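Local coordinates for oligopeptide ABC transporter, periplasmic oligopeptide-binding protein, putative (Thermotoga maritima MSB8, PDB 5IPW) that probably binds oligopeptides in the periplasm and delivers them to a membrane ABC transporter for uptake, at residues A[457-460]-A[461-465]; A[318-321]-A[322-325]; A[347-350]-A[351-354]; A[289-293]-A[294-298]. All coordinates share one frame; numbering follows the deposited sequence.

All four contacts are local, each within one continuous piece of chain at a helix end. Contacts 1, 2 and 4 lie where helices 448-462, 311-324 and 285-293 stop, each closed by a glycine in a Schellman motif; contact 3 caps the start of helix 350-357. Contacts 2 and 4 are neighbours, their centres 9 Å apart, with N320 OD1 packed 3.2 Å from I293 CG2. Contacts 1 and 3 adjoin the mixed sheet of strands 340-343, 440-445 and 467-472: contact 1 on the helix between two of its strands, contact 3 after strand 340-343. Their centres are 21 Å apart. Centres lie about 42 Å apart for contacts 1 and 2, 55 Å for 3 and 4.

Contact 1 (A[457-460]-A[461-465])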
ATOM      1  N   VAL A 457     -25.370  -2.186 -16.386  1.00 69.83           N
ATOM      2  CA  VAL A 457     -25.719  -0.766 -16.187  1.00 73.39           C
ATOM      3  C   VAL A 457     -26.430  -0.186 -17.419  1.00 75.04           C
ATOM      4  O   VAL A 457     -27.173   0.795 -17.311  1.00 69.11           O
ATOM      5  CB  VAL A 457     -24.471   0.088 -15.840  1.00 72.72           C
ATOM      6  CG1 VAL A 457     -24.831   1.563 -15.674  1.00 71.06           C
ATOM      7  CG2 VAL A 457     -23.809  -0.427 -14.567  1.00 72.25           C
ATOM      8  N   LYS A 458     -26.185  -0.794 -18.581  1.00 79.47           N
ATOM      9  CA  LYS A 458     -26.949  -0.515 -19.796  1.00 84.06           C
ATOM     10  C   LYS A 458     -28.444  -0.540 -19.483  1.00 85.83           C
ATOM     11  O   LYS A 458     -29.157   0.424 -19.763  1.00 86.66           O
ATOM     12  CB  LYS A 458     -26.614  -1.551 -20.878  1.00 86.31           C
ATOM     13  CG  LYS A 458     -27.080  -1.202 -22.281  1.00 86.34           C
ATOM     14  CD  LYS A 458     -26.502  -2.174 -23.301  1.00 86.79           C
ATOM     15  CE  LYS A 458     -27.308  -2.196 -24.592  1.00 88.27           C
ATOM     16  NZ  LYS A 458     -27.536  -0.834 -25.153  1.00 89.57           N
ATOM     17  N   GLU A 459     -28.899  -1.635 -18.878  1.00 86.08           N
ATOM     18  CA  GLU A 459     -30.296  -1.769 -18.459  1.00 85.34           C
ATOM     19  C   GLU A 459     -30.714  -0.711 -17.449  1.00 84.24           C
ATOM     20  O   GLU A 459     -31.753  -0.086 -17.607  1.00 88.20           O
ATOM     21  CB  GLU A 459     -30.563  -3.155 -17.864  1.00 85.92           C
ATOM     22  CG  GLU A 459     -30.805  -4.241 -18.897  1.00 88.14           C
ATOM     23  CD  GLU A 459     -32.090  -4.032 -19.682  1.00 89.72           C
ATOM     24  OE1 GLU A 459     -33.155  -3.813 -19.060  1.00 85.72           O
ATOM     25  OE2 GLU A 459     -32.030  -4.093 -20.929  1.00 90.65           O
ATOM     26  N   TYR A 460     -29.914  -0.503 -16.412  1.00 86.23           N
ATOM     27  CA  TYR A 460     -30.331   0.387 -15.321  1.00 91.23           C
ATOM     28  C   TYR A 460     -30.482   1.820 -15.812  1.00 87.36           C
ATOM     29  O   TYR A 460     -31.351   2.555 -15.339  1.00 84.80           O
ATOM     30  CB  TYR A 460     -29.359   0.338 -14.129  1.00 95.67           C
ATOM     31  CG  TYR A 460     -29.010  -1.051 -13.621  1.00101.88           C
ATOM     32  CD1 TYR A 460     -29.835  -2.153 -13.882  1.00105.54           C
ATOM     33  CD2 TYR A 460     -27.861  -1.264 -12.867  1.00102.96           C
ATOM     34  CE1 TYR A 460     -29.513  -3.418 -13.424  1.00104.86           C
ATOM     35  CE2 TYR A 460     -27.538  -2.526 -12.398  1.00104.66           C
ATOM     36  CZ  TYR A 460     -28.367  -3.597 -12.682  1.00106.67           C
ATOM     37  OH  TYR A 460     -28.058  -4.853 -12.230  1.00106.19           O
ATOM     38  N   TRP A 461     -29.636   2.201 -16.765  1.00 89.01           N
ATOM     39  CA  TRP A 461     -29.651   3.551 -17.326  1.00 89.53           C
ATOM     40  C   TRP A 461     -30.715   3.740 -18.421  1.00 87.95           C
ATOM     41  O   TRP A 461     -31.178   4.859 -18.652  1.00 84.52           O
ATOM     42  CB  TRP A 461     -28.251   3.935 -17.834  1.00 89.37           C
ATOM     43  CG  TRP A 461     -27.278   4.311 -16.730  1.00 88.48           C
ATOM     44  CD1 TRP A 461     -27.554   4.459 -15.397  1.00 88.04           C
ATOM     45  CD2 TRP A 461     -25.891   4.636 -16.882  1.00 87.81           C
ATOM     46  NE1 TRP A 461     -26.426   4.835 -14.715  1.00 86.02           N
ATOM     47  CE2 TRP A 461     -25.389   4.949 -15.602  1.00 86.07           C
ATOM     48  CE3 TRP A 461     -25.021   4.687 -17.977  1.00 86.01           C
ATOM     49  CZ2 TRP A 461     -24.060   5.310 -15.387  1.00 84.13           C
ATOM     50  CZ3 TRP A 461     -23.697   5.043 -17.760  1.00 84.28           C
ATOM     51  CH2 TRP A 461     -23.231   5.349 -16.475  1.00 83.02           C
ATOM     52  N   LYS A 462     -31.107   2.652 -19.079  1.00 87.02           N
ATOM     53  CA  LYS A 462     -32.265   2.662 -19.979  1.00 86.99           C
ATOM     54  C   LYS A 462     -33.540   3.077 -19.238  1.00 85.19           C
ATOM     55  O   LYS A 462     -34.369   3.809 -19.778  1.00 88.04           O
ATOM     56  CB  LYS A 462     -32.457   1.281 -20.606  1.00 88.63           C
ATOM     57  CG  LYS A 462     -33.530   1.204 -21.686  1.00 89.81           C
ATOM     58  CD  LYS A 462     -33.778  -0.229 -22.139  1.00 90.86           C
ATOM     59  CE  LYS A 462     -32.487  -0.962 -22.476  1.00 92.92           C
ATOM     60  NZ  LYS A 462     -32.739  -2.241 -23.193  1.00 95.17           N
ATOM     61  N   GLN A 463     -33.681   2.621 -17.997  1.00 83.01           N
ATOM     62  CA  GLN A 463     -34.823   2.988 -17.155  1.00 81.44           C
ATOM     63  C   GLN A 463     -34.899   4.485 -16.836  1.00 76.70           C
ATOM     64  O   GLN A 463     -35.942   4.964 -16.397  1.00 76.46           O
ATOM     65  CB  GLN A 463     -34.819   2.173 -15.850  1.00 83.41           C
ATOM     66  CG  GLN A 463     -35.734   0.954 -15.854  1.00 85.63           C
ATOM     67  CD  GLN A 463     -35.542   0.052 -17.062  1.00 86.02           C
ATOM     68  OE1 GLN A 463     -34.513  -0.608 -17.202  1.00 85.88           O
ATOM     69  NE2 GLN A 463     -36.542   0.007 -17.935  1.00 85.81           N
ATOM     70  N   ILE A 464     -33.806   5.217 -17.037  1.00 73.07           N
ATOM     71  CA  ILE A 464     -33.851   6.682 -16.941  1.00 75.46           C
ATOM     72  C   ILE A 464     -33.729   7.361 -18.312  1.00 72.49           C
ATOM     73  O   ILE A 464     -33.579   8.585 -18.404  1.00 72.07           O
ATOM     74  CB  ILE A 464     -32.814   7.249 -15.937  1.00 78.91           C
ATOM     75  CG1 ILE A 464     -31.373   6.972 -16.388  1.00 79.63           C
ATOM     76  CG2 ILE A 464     -33.055   6.657 -14.556  1.00 80.14           C
ATOM     77  CD1 ILE A 464     -30.319   7.657 -15.540  1.00 79.93           C
ATOM     78  N   GLY A 465     -33.823   6.558 -19.368  1.00 70.37           N
ATOM     79  CA  GLY A 465     -33.785   7.057 -20.741  1.00 73.68           C
ATOM     80  C   GLY A 465     -32.406   7.410 -21.272  1.00 72.96           C
ATOM     81  O   GLY A 465     -32.292   8.071 -22.302  1.00 74.61           O
TER
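Apolar packing joins V457 and W461, which lie side by side one turn apart and point the same way. CG1 of V457 stands over one face of the indole in a CH-pi contact, 3.5 Å from the centroid of the five-membered ring, and comes within 3.4 Å of W461 CE2. With that methyl anti to the backbone N (chi1 178°), it is CG1 rather than CG2 that meets the ring. W461 NE1 donates to the carbonyl O of L365, and the buried indole also touches F441 and I443 of strand 440-445. The helix is the crossover of a beta-alpha-beta unit between strands 440-445 and 467-472, and it ends in a Schellman motif: G465, with positive phi, is the C-prime residue, its N bonded to K462 O at 2.8 Å. Among the charged groups, E459 OE2 and K462 NZ form a salt bridge of 3.0 Å, the ammonium approaching from above the carboxylate plane. K462 bends at chi3 (-49°) to bring NZ there. K458 NZ lies 5.7 Å from K462 NZ but is taken up by V468 O. The backbone adds helical bonds, W461 N to V457 O at 2.9 Å and K462 N to K458 O at 3.0 Å.

Contact 2 (A[318-321]-A[322-325]); sequences MENS and QSGG
The last turn of helix 311-324 closes here in a Schellman motif, N320 and S321 meeting the glycines that follow. G324 N still donates to N320 O at 2.7 Å, the regular helical bond. One residue on, G325 leaves helical geometry with positive phi, and its N makes two weak bonds back into the turn, to S321 O at 2.9 Å and to Q322 O at 3.3 Å. A chi1 of 45° folds the hydroxyl of S321 back over the helix backbone, where OG donates to M318 O at 2.6 Å, in the carbonyl plane, while S321 N binds the same oxygen. An alanine here would keep the amide bond but lose the hydroxyl, so that M318 O would probably be left with one fewer donor. Two waters span the outer side of the turn. Water 1 donates to E319 O at 2.6 Å and accepts from S323 N at 2.8 Å; water 2 links N320 OD1, at 2.7 Å, to S323 OG, at 2.6 Å. N320 ND2 is held by L316 O. The positive phi of G325, with its amide turned back into the last turn, is the hallmark of a Schellman C-cap, here leading from helix 311-324 into strand 326-333.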
ATOM      1  N   MET A 318     -13.795 -21.668   2.559  1.00 49.82           N
ATOM      2  CA  MET A 318     -14.789 -21.680   3.624  1.00 52.00           C
ATOM      3  C   MET A 318     -15.246 -23.103   3.917  1.00 51.02           C
ATOM      4  O   MET A 318     -15.122 -23.568   5.050  1.00 48.86           O
ATOM      5  CB  MET A 318     -15.980 -20.790   3.259  1.00 53.44           C
ATOM      6  CG  MET A 318     -15.614 -19.318   3.107  1.00 55.60           C
ATOM      7  SD  MET A 318     -15.576 -18.321   4.617  1.00 59.10           S
ATOM      8  CE  MET A 318     -15.296 -19.495   5.952  1.00 55.72           C
ATOM      9  N   GLU A 319     -15.724 -23.804   2.887  1.00 53.79           N
ATOM     10  CA  GLU A 319     -16.210 -25.186   3.040  1.00 52.66           C
ATOM     11  C   GLU A 319     -15.182 -26.074   3.722  1.00 50.83           C
ATOM     12  O   GLU A 319     -15.541 -26.965   4.483  1.00 51.72           O
ATOM     13  CB  GLU A 319     -16.584 -25.800   1.690  1.00 56.44           C
ATOM     14  CG  GLU A 319     -17.791 -25.167   1.000  1.00 59.82           C
ATOM     15  CD  GLU A 319     -19.120 -25.471   1.671  1.00 63.11           C
ATOM     16  OE1 GLU A 319     -19.166 -26.315   2.603  1.00 63.21           O
ATOM     17  OE2 GLU A 319     -20.127 -24.858   1.249  1.00 62.91           O
ATOM     18  N   ASN A 320     -13.902 -25.824   3.470  1.00 48.31           N
ATOM     19  CA  ASN A 320     -12.850 -26.657   4.052  1.00 47.46           C
ATOM     20  C   ASN A 320     -12.226 -26.194   5.372  1.00 47.72           C
ATOM     21  O   ASN A 320     -11.376 -26.911   5.924  1.00 45.84           O
ATOM     22  CB  ASN A 320     -11.753 -26.881   3.020  1.00 48.00           C
ATOM     23  CG  ASN A 320     -12.124 -27.948   2.019  1.00 44.10           C
ATOM     24  OD1 ASN A 320     -11.817 -29.116   2.222  1.00 42.78           O
ATOM     25  ND2 ASN A 320     -12.789 -27.556   0.947  1.00 41.31           N
ATOM     26  N   SER A 321     -12.636 -25.033   5.889  1.00 49.17           N
ATOM     27  CA  SER A 321     -12.067 -24.511   7.142  1.00 48.58           C
ATOM     28  C   SER A 321     -12.183 -25.528   8.260  1.00 49.33           C
ATOM     29  O   SER A 321     -11.204 -25.819   8.949  1.00 51.04           O
ATOM     30  CB  SER A 321     -12.716 -23.181   7.553  1.00 49.05           C
ATOM     31  OG  SER A 321     -14.123 -23.200   7.445  1.00 48.76           O
ATOM     32  N   GLN A 322     -13.370 -26.103   8.396  1.00 50.72           N
ATOM     33  CA  GLN A 322     -13.657 -27.026   9.487  1.00 53.21           C
ATOM     34  C   GLN A 322     -12.752 -28.261   9.406  1.00 51.42           C
ATOM     35  O   GLN A 322     -12.014 -28.557  10.348  1.00 50.55           O
ATOM     36  CB  GLN A 322     -15.142 -27.406   9.469  1.00 58.22           C
ATOM     37  CG  GLN A 322     -15.855 -27.210  10.794  1.00 64.21           C
ATOM     38  CD  GLN A 322     -15.416 -28.204  11.852  1.00 70.60           C
ATOM     39  OE1 GLN A 322     -15.163 -29.375  11.553  1.00 73.72           O
ATOM     40  NE2 GLN A 322     -15.332 -27.748  13.101  1.00 73.92           N
ATOM     41  N   SER A 323     -12.783 -28.960   8.271  1.00 51.40           N
ATOM     42  CA  SER A 323     -11.929 -30.148   8.075  1.00 51.96           C
ATOM     43  C   SER A 323     -10.437 -29.803   8.093  1.00 48.79           C
ATOM     44  O   SER A 323      -9.633 -30.533   8.672  1.00 48.02           O
ATOM     45  CB  SER A 323     -12.295 -30.907   6.779  1.00 52.77           C
ATOM     46  OG  SER A 323     -12.422 -30.047   5.653  1.00 52.71           O
ATOM     47  N   GLY A 324     -10.083 -28.682   7.470  1.00 47.43           N
ATOM     48  CA  GLY A 324      -8.702 -28.207   7.436  1.00 48.38           C
ATOM     49  C   GLY A 324      -8.113 -27.703   8.753  1.00 46.45           C
ATOM     50  O   GLY A 324      -6.900 -27.555   8.864  1.00 46.54           O
ATOM     51  N   GLY A 325      -8.954 -27.427   9.744  1.00 44.42           N
ATOM     52  CA  GLY A 325      -8.470 -26.948  11.039  1.00 44.61           C
ATOM     53  C   GLY A 325      -7.951 -25.516  11.009  1.00 42.91           C
ATOM     54  O   GLY A 325      -6.961 -25.196  11.668  1.00 42.36           O
TER
HETATM   55  O   HOH W   1     -14.673 -28.568   6.271  1.00 46.83           O
HETATM   56  O   HOH W   2     -10.311 -30.208   4.111  1.00 42.02           O

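Contact 3 (A[347-350]-A[351-354]); sequences HSDE and VLRK
H347, in the loop between strand 340-343 and helix 350-357, meets both L352 and R353. Its carbonyl oxygen is gripped side-on by the guanidinium: R353 NE donates to H347 O at 2.9 Å and R353 NH2 to the same atom at 3.0 Å, the oxygen lying near the guanidinium edge but some 20° out of its plane. The imidazole receives L352 CD1 over one face in a CH-pi contact, the methyl 4.2 Å from the ring centroid and displaced toward the rim, while H347 NE2 bonds to D488. D349 is the N-cap. Its CG is anti to the backbone N (chi1 -177°), which swings OD1 over the first turn to accept from V351 N at 2.9 Å and, weakly, from L352 N at 3.4 Å; OD2 forms a salt bridge with R437. D349 O takes the nearly straight bond from R353 N, 2.9 Å long. E350 lays its CA over a guanidinium face, and its OE2 makes a weak salt bridge of 3.4 Å with R353 NH1, the two planes 77° apart. A leucine in place of R353 would probably leave H347 O without both side-chain donors and the E350 carboxylate without its mate. The carboxylate of D349, accepting from amides of the first turn, and the acidic E350 beside it probably interact favourably with the positive end of the helix dipole.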
ATOM      1  N   HIS A 347     -15.179  16.930 -23.116  1.00 47.65           N
ATOM      2  CA  HIS A 347     -15.688  16.372 -24.373  1.00 50.33           C
ATOM      3  C   HIS A 347     -15.685  17.380 -25.515  1.00 52.68           C
ATOM      4  O   HIS A 347     -16.074  18.531 -25.330  1.00 54.65           O
ATOM      5  CB  HIS A 347     -17.118  15.862 -24.202  1.00 49.31           C
ATOM      6  CG  HIS A 347     -17.455  14.725 -25.107  1.00 49.58           C
ATOM      7  ND1 HIS A 347     -17.550  14.869 -26.472  1.00 50.25           N
ATOM      8  CD2 HIS A 347     -17.705  13.420 -24.847  1.00 49.53           C
ATOM      9  CE1 HIS A 347     -17.852  13.703 -27.016  1.00 52.06           C
ATOM     10  NE2 HIS A 347     -17.949  12.806 -26.051  1.00 49.88           N
ATOM     11  N   SER A 348     -15.275  16.934 -26.699  1.00 53.35           N
ATOM     12  CA  SER A 348     -15.164  17.825 -27.854  1.00 54.44           C
ATOM     13  C   SER A 348     -16.530  18.346 -28.304  1.00 53.62           C
ATOM     14  O   SER A 348     -16.686  19.532 -28.588  1.00 54.59           O
ATOM     15  CB  SER A 348     -14.446  17.118 -28.998  1.00 54.82           C
ATOM     16  OG  SER A 348     -13.100  16.864 -28.628  1.00 57.44           O
ATOM     17  N   ASP A 349     -17.495  17.440 -28.391  1.00 52.85           N
ATOM     18  CA  ASP A 349     -18.911  17.777 -28.529  1.00 53.66           C
ATOM     19  C   ASP A 349     -19.427  18.681 -27.392  1.00 55.50           C
ATOM     20  O   ASP A 349     -19.668  18.232 -26.279  1.00 54.70           O
ATOM     21  CB  ASP A 349     -19.732  16.484 -28.607  1.00 53.28           C
ATOM     22  CG  ASP A 349     -21.212  16.732 -28.824  1.00 54.79           C
ATOM     23  OD1 ASP A 349     -21.686  17.862 -28.571  1.00 52.83           O
ATOM     24  OD2 ASP A 349     -21.910  15.783 -29.244  1.00 55.47           O
ATOM     25  N   GLU A 350     -19.633  19.952 -27.717  1.00 59.42           N
ATOM     26  CA  GLU A 350     -20.023  20.974 -26.747  1.00 62.07           C
ATOM     27  C   GLU A 350     -21.363  20.697 -26.050  1.00 59.45           C
ATOM     28  O   GLU A 350     -21.587  21.132 -24.920  1.00 58.06           O
ATOM     29  CB  GLU A 350     -20.089  22.325 -27.461  1.00 68.92           C
ATOM     30  CG  GLU A 350     -19.828  23.529 -26.571  1.00 75.92           C
ATOM     31  CD  GLU A 350     -19.095  24.639 -27.309  1.00 81.62           C
ATOM     32  OE1 GLU A 350     -19.443  24.914 -28.480  1.00 85.45           O
ATOM     33  OE2 GLU A 350     -18.165  25.231 -26.719  1.00 83.92           O
ATOM     34  N   VAL A 351     -22.250  19.980 -26.730  1.00 57.70           N
ATOM     35  CA  VAL A 351     -23.575  19.683 -26.196  1.00 58.42           C
ATOM     36  C   VAL A 351     -23.468  18.641 -25.088  1.00 58.73           C
ATOM     37  O   VAL A 351     -23.972  18.853 -23.985  1.00 59.97           O
ATOM     38  CB  VAL A 351     -24.539  19.191 -27.305  1.00 57.06           C
ATOM     39  CG1 VAL A 351     -25.910  18.852 -26.737  1.00 57.55           C
ATOM     40  CG2 VAL A 351     -24.680  20.242 -28.394  1.00 55.77           C
ATOM     41  N   LEU A 352     -22.820  17.518 -25.391  1.00 59.37           N
ATOM     42  CA  LEU A 352     -22.531  16.486 -24.385  1.00 60.32           C
ATOM     43  C   LEU A 352     -21.678  17.021 -23.230  1.00 57.89           C
ATOM     44  O   LEU A 352     -21.941  16.720 -22.070  1.00 57.29           O
ATOM     45  CB  LEU A 352     -21.831  15.280 -25.018  1.00 61.59           C
ATOM     46  CG  LEU A 352     -22.709  14.223 -25.687  1.00 61.04           C
ATOM     47  CD1 LEU A 352     -21.840  13.239 -26.458  1.00 63.43           C
ATOM     48  CD2 LEU A 352     -23.545  13.484 -24.660  1.00 60.44           C
ATOM     49  N   ARG A 353     -20.659  17.812 -23.538  1.00 57.40           N
ATOM     50  CA  ARG A 353     -19.846  18.399 -22.482  1.00 58.88           C
ATOM     51  C   ARG A 353     -20.738  19.054 -21.433  1.00 61.16           C
ATOM     52  O   ARG A 353     -20.569  18.804 -20.245  1.00 61.45           O
ATOM     53  CB  ARG A 353     -18.857  19.427 -23.033  1.00 56.50           C
ATOM     54  CG  ARG A 353     -17.853  19.903 -21.994  1.00 57.63           C
ATOM     55  CD  ARG A 353     -17.118  21.143 -22.451  1.00 60.17           C
ATOM     56  NE  ARG A 353     -16.419  20.890 -23.704  1.00 64.76           N
ATOM     57  CZ  ARG A 353     -16.237  21.776 -24.681  1.00 67.81           C
ATOM     58  NH1 ARG A 353     -16.704  23.020 -24.586  1.00 69.11           N
ATOM     59  NH2 ARG A 353     -15.577  21.411 -25.775  1.00 69.79           N
ATOM     60  N   LYS A 354     -21.677  19.886 -21.888  1.00 66.51           N
ATOM     61  CA  LYS A 354     -22.607  20.609 -21.006  1.00 66.58           C
ATOM     62  C   LYS A 354     -23.413  19.674 -20.109  1.00 61.26           C
ATOM     63  O   LYS A 354     -23.447  19.853 -18.891  1.00 56.28           O
ATOM     64  CB  LYS A 354     -23.568  21.479 -21.827  1.00 73.05           C
ATOM     65  CG  LYS A 354     -23.022  22.857 -22.183  1.00 80.07           C
ATOM     66  CD  LYS A 354     -23.328  23.905 -21.114  1.00 83.76           C
ATOM     67  CE  LYS A 354     -24.643  24.636 -21.368  1.00 85.69           C
ATOM     68  NZ  LYS A 354     -25.836  23.751 -21.265  1.00 87.27           N
TER

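Contact 4 (A[289-293]-A[294-298])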
ATOM      1  N   LEU A 289      -3.700 -23.974  -3.374  1.00 53.86           N
ATOM      2  CA  LEU A 289      -5.061 -24.098  -2.893  1.00 52.86           C
ATOM      3  C   LEU A 289      -5.294 -25.439  -2.202  1.00 52.92           C
ATOM      4  O   LEU A 289      -5.973 -25.506  -1.184  1.00 51.24           O
ATOM      5  CB  LEU A 289      -6.038 -23.894  -4.043  1.00 52.39           C
ATOM      6  CG  LEU A 289      -7.509 -23.668  -3.693  1.00 53.66           C
ATOM      7  CD1 LEU A 289      -7.710 -22.848  -2.424  1.00 54.95           C
ATOM      8  CD2 LEU A 289      -8.202 -22.996  -4.868  1.00 53.33           C
ATOM      9  N   LEU A 290      -4.708 -26.502  -2.735  1.00 53.86           N
ATOM     10  CA  LEU A 290      -4.882 -27.823  -2.141  1.00 55.19           C
ATOM     11  C   LEU A 290      -4.223 -27.941  -0.777  1.00 54.99           C
ATOM     12  O   LEU A 290      -4.728 -28.638   0.096  1.00 51.98           O
ATOM     13  CB  LEU A 290      -4.343 -28.912  -3.070  1.00 57.32           C
ATOM     14  CG  LEU A 290      -5.168 -29.154  -4.336  1.00 58.77           C
ATOM     15  CD1 LEU A 290      -4.451 -30.157  -5.220  1.00 59.25           C
ATOM     16  CD2 LEU A 290      -6.571 -29.643  -4.007  1.00 58.53           C
ATOM     17  N   LYS A 291      -3.088 -27.272  -0.603  1.00 55.35           N
ATOM     18  CA  LYS A 291      -2.361 -27.325   0.659  1.00 53.98           C
ATOM     19  C   LYS A 291      -3.038 -26.444   1.703  1.00 50.07           C
ATOM     20  O   LYS A 291      -3.106 -26.804   2.878  1.00 46.44           O
ATOM     21  CB  LYS A 291      -0.910 -26.911   0.448  1.00 56.54           C
ATOM     22  CG  LYS A 291      -0.155 -27.855  -0.474  1.00 58.77           C
ATOM     23  CD  LYS A 291       1.313 -27.486  -0.597  1.00 60.02           C
ATOM     24  CE  LYS A 291       2.191 -28.363   0.283  1.00 62.83           C
ATOM     25  NZ  LYS A 291       2.525 -29.649  -0.395  1.00 63.12           N
ATOM     26  N   ALA A 292      -3.541 -25.297   1.261  1.00 48.19           N
ATOM     27  CA  ALA A 292      -4.358 -24.429   2.098  1.00 49.52           C
ATOM     28  C   ALA A 292      -5.554 -25.186   2.650  1.00 52.97           C
ATOM     29  O   ALA A 292      -5.763 -25.265   3.859  1.00 56.67           O
ATOM     30  CB  ALA A 292      -4.839 -23.239   1.289  1.00 49.64           C
ATOM     31  N   ILE A 293      -6.320 -25.753   1.730  1.00 57.45           N
ATOM     32  CA  ILE A 293      -7.541 -26.494   2.026  1.00 58.31           C
ATOM     33  C   ILE A 293      -7.307 -27.721   2.905  1.00 54.78           C
ATOM     34  O   ILE A 293      -8.192 -28.126   3.664  1.00 54.56           O
ATOM     35  CB  ILE A 293      -8.202 -26.898   0.696  1.00 64.40           C
ATOM     36  CG1 ILE A 293      -9.026 -25.729   0.178  1.00 68.69           C
ATOM     37  CG2 ILE A 293      -9.080 -28.121   0.835  1.00 69.17           C
ATOM     38  CD1 ILE A 293      -9.429 -25.889  -1.270  1.00 73.64           C
ATOM     39  N   SER A 294      -6.120 -28.306   2.805  1.00 50.90           N
ATOM     40  CA  SER A 294      -5.785 -29.499   3.575  1.00 51.33           C
ATOM     41  C   SER A 294      -5.211 -29.161   4.936  1.00 52.14           C
ATOM     42  O   SER A 294      -4.821 -30.059   5.681  1.00 50.97           O
ATOM     43  CB  SER A 294      -4.763 -30.336   2.813  1.00 52.24           C
ATOM     44  OG  SER A 294      -4.988 -30.258   1.418  1.00 54.03           O
ATOM     45  N   GLY A 295      -5.127 -27.870   5.251  1.00 52.90           N
ATOM     46  CA  GLY A 295      -4.565 -27.425   6.519  1.00 53.10           C
ATOM     47  C   GLY A 295      -3.067 -27.615   6.601  1.00 53.43           C
ATOM     48  O   GLY A 295      -2.528 -27.868   7.682  1.00 53.47           O
ATOM     49  N   GLU A 296      -2.395 -27.493   5.461  1.00 54.26           N
ATOM     50  CA  GLU A 296      -0.942 -27.634   5.407  1.00 57.55           C
ATOM     51  C   GLU A 296      -0.236 -26.273   5.406  1.00 53.62           C
ATOM     52  O   GLU A 296       0.988 -26.211   5.345  1.00 52.86           O
ATOM     53  CB  GLU A 296      -0.529 -28.455   4.183  1.00 62.18           C
ATOM     54  CG  GLU A 296      -0.842 -29.939   4.311  1.00 67.65           C
ATOM     55  CD  GLU A 296      -0.372 -30.756   3.117  1.00 73.17           C
ATOM     56  OE1 GLU A 296      -0.032 -30.163   2.070  1.00 76.83           O
ATOM     57  OE2 GLU A 296      -0.343 -32.000   3.225  1.00 77.94           O
ATOM     58  N   ILE A 297      -1.014 -25.195   5.469  1.00 48.91           N
ATOM     59  CA  ILE A 297      -0.477 -23.849   5.594  1.00 46.55           C
ATOM     60  C   ILE A 297      -0.920 -23.255   6.934  1.00 45.67           C
ATOM     61  O   ILE A 297      -2.113 -23.175   7.223  1.00 49.29           O
ATOM     62  CB  ILE A 297      -0.964 -22.951   4.447  1.00 45.72           C
ATOM     63  CG1 ILE A 297      -0.546 -23.553   3.102  1.00 43.90           C
ATOM     64  CG2 ILE A 297      -0.424 -21.533   4.625  1.00 47.44           C
ATOM     65  CD1 ILE A 297      -0.835 -22.676   1.900  1.00 43.39           C
ATOM     66  N   ASP A 298       0.051 -22.841   7.743  1.00 42.98           N
ATOM     67  CA  ASP A 298      -0.211 -22.352   9.095  1.00 40.16           C
ATOM     68  C   ASP A 298      -0.823 -20.958   9.103  1.00 38.23           C
ATOM     69  O   ASP A 298      -1.719 -20.674   9.897  1.00 36.99           O
ATOM     70  CB  ASP A 298       1.068 -22.380   9.911  1.00 40.32           C
ATOM     71  CG  ASP A 298       1.455 -23.781  10.322  1.00 40.90           C
ATOM     72  OD1 ASP A 298       0.550 -24.533  10.751  1.00 41.35           O
ATOM     73  OD2 ASP A 298       2.661 -24.122  10.240  1.00 39.08           O
TER
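K291 O is gripped by two amides that follow it in the chain: E296 N donates to it at 2.8 Å, and S294 N weakly at 3.4 Å. G295 N bonds to A292 O at 3.0 Å, approaching from well above the carbonyl plane. Together the bonds from E296 and G295 make the paired 6→1 and 5→2 links of a Schellman motif, with G295 at positive phi where the chain turns out of the helix. The wrap brings side chains five residues apart together. K291 and E296 cross at an angle, and the lysine, bent at chi3 and chi4, curls past E296 OE1 so that K291 CG and CE each lie 3.4 Å from that oxygen, with NZ in a long salt bridge of 3.6 Å to it. K291 NZ also has a long, weak ion pair with E280. On the buried side, I297 reaches back with CD1 to within 4.1 Å of A292 CB; I297 also rests on V66 of strand 62-67, and A292 on I600 of strand 599-602. Backbone bonds thus take up K291 O and A292 O, while the K291-E296 pair, long and on the exposed side, probably adds only modest electrostatic support to the turn.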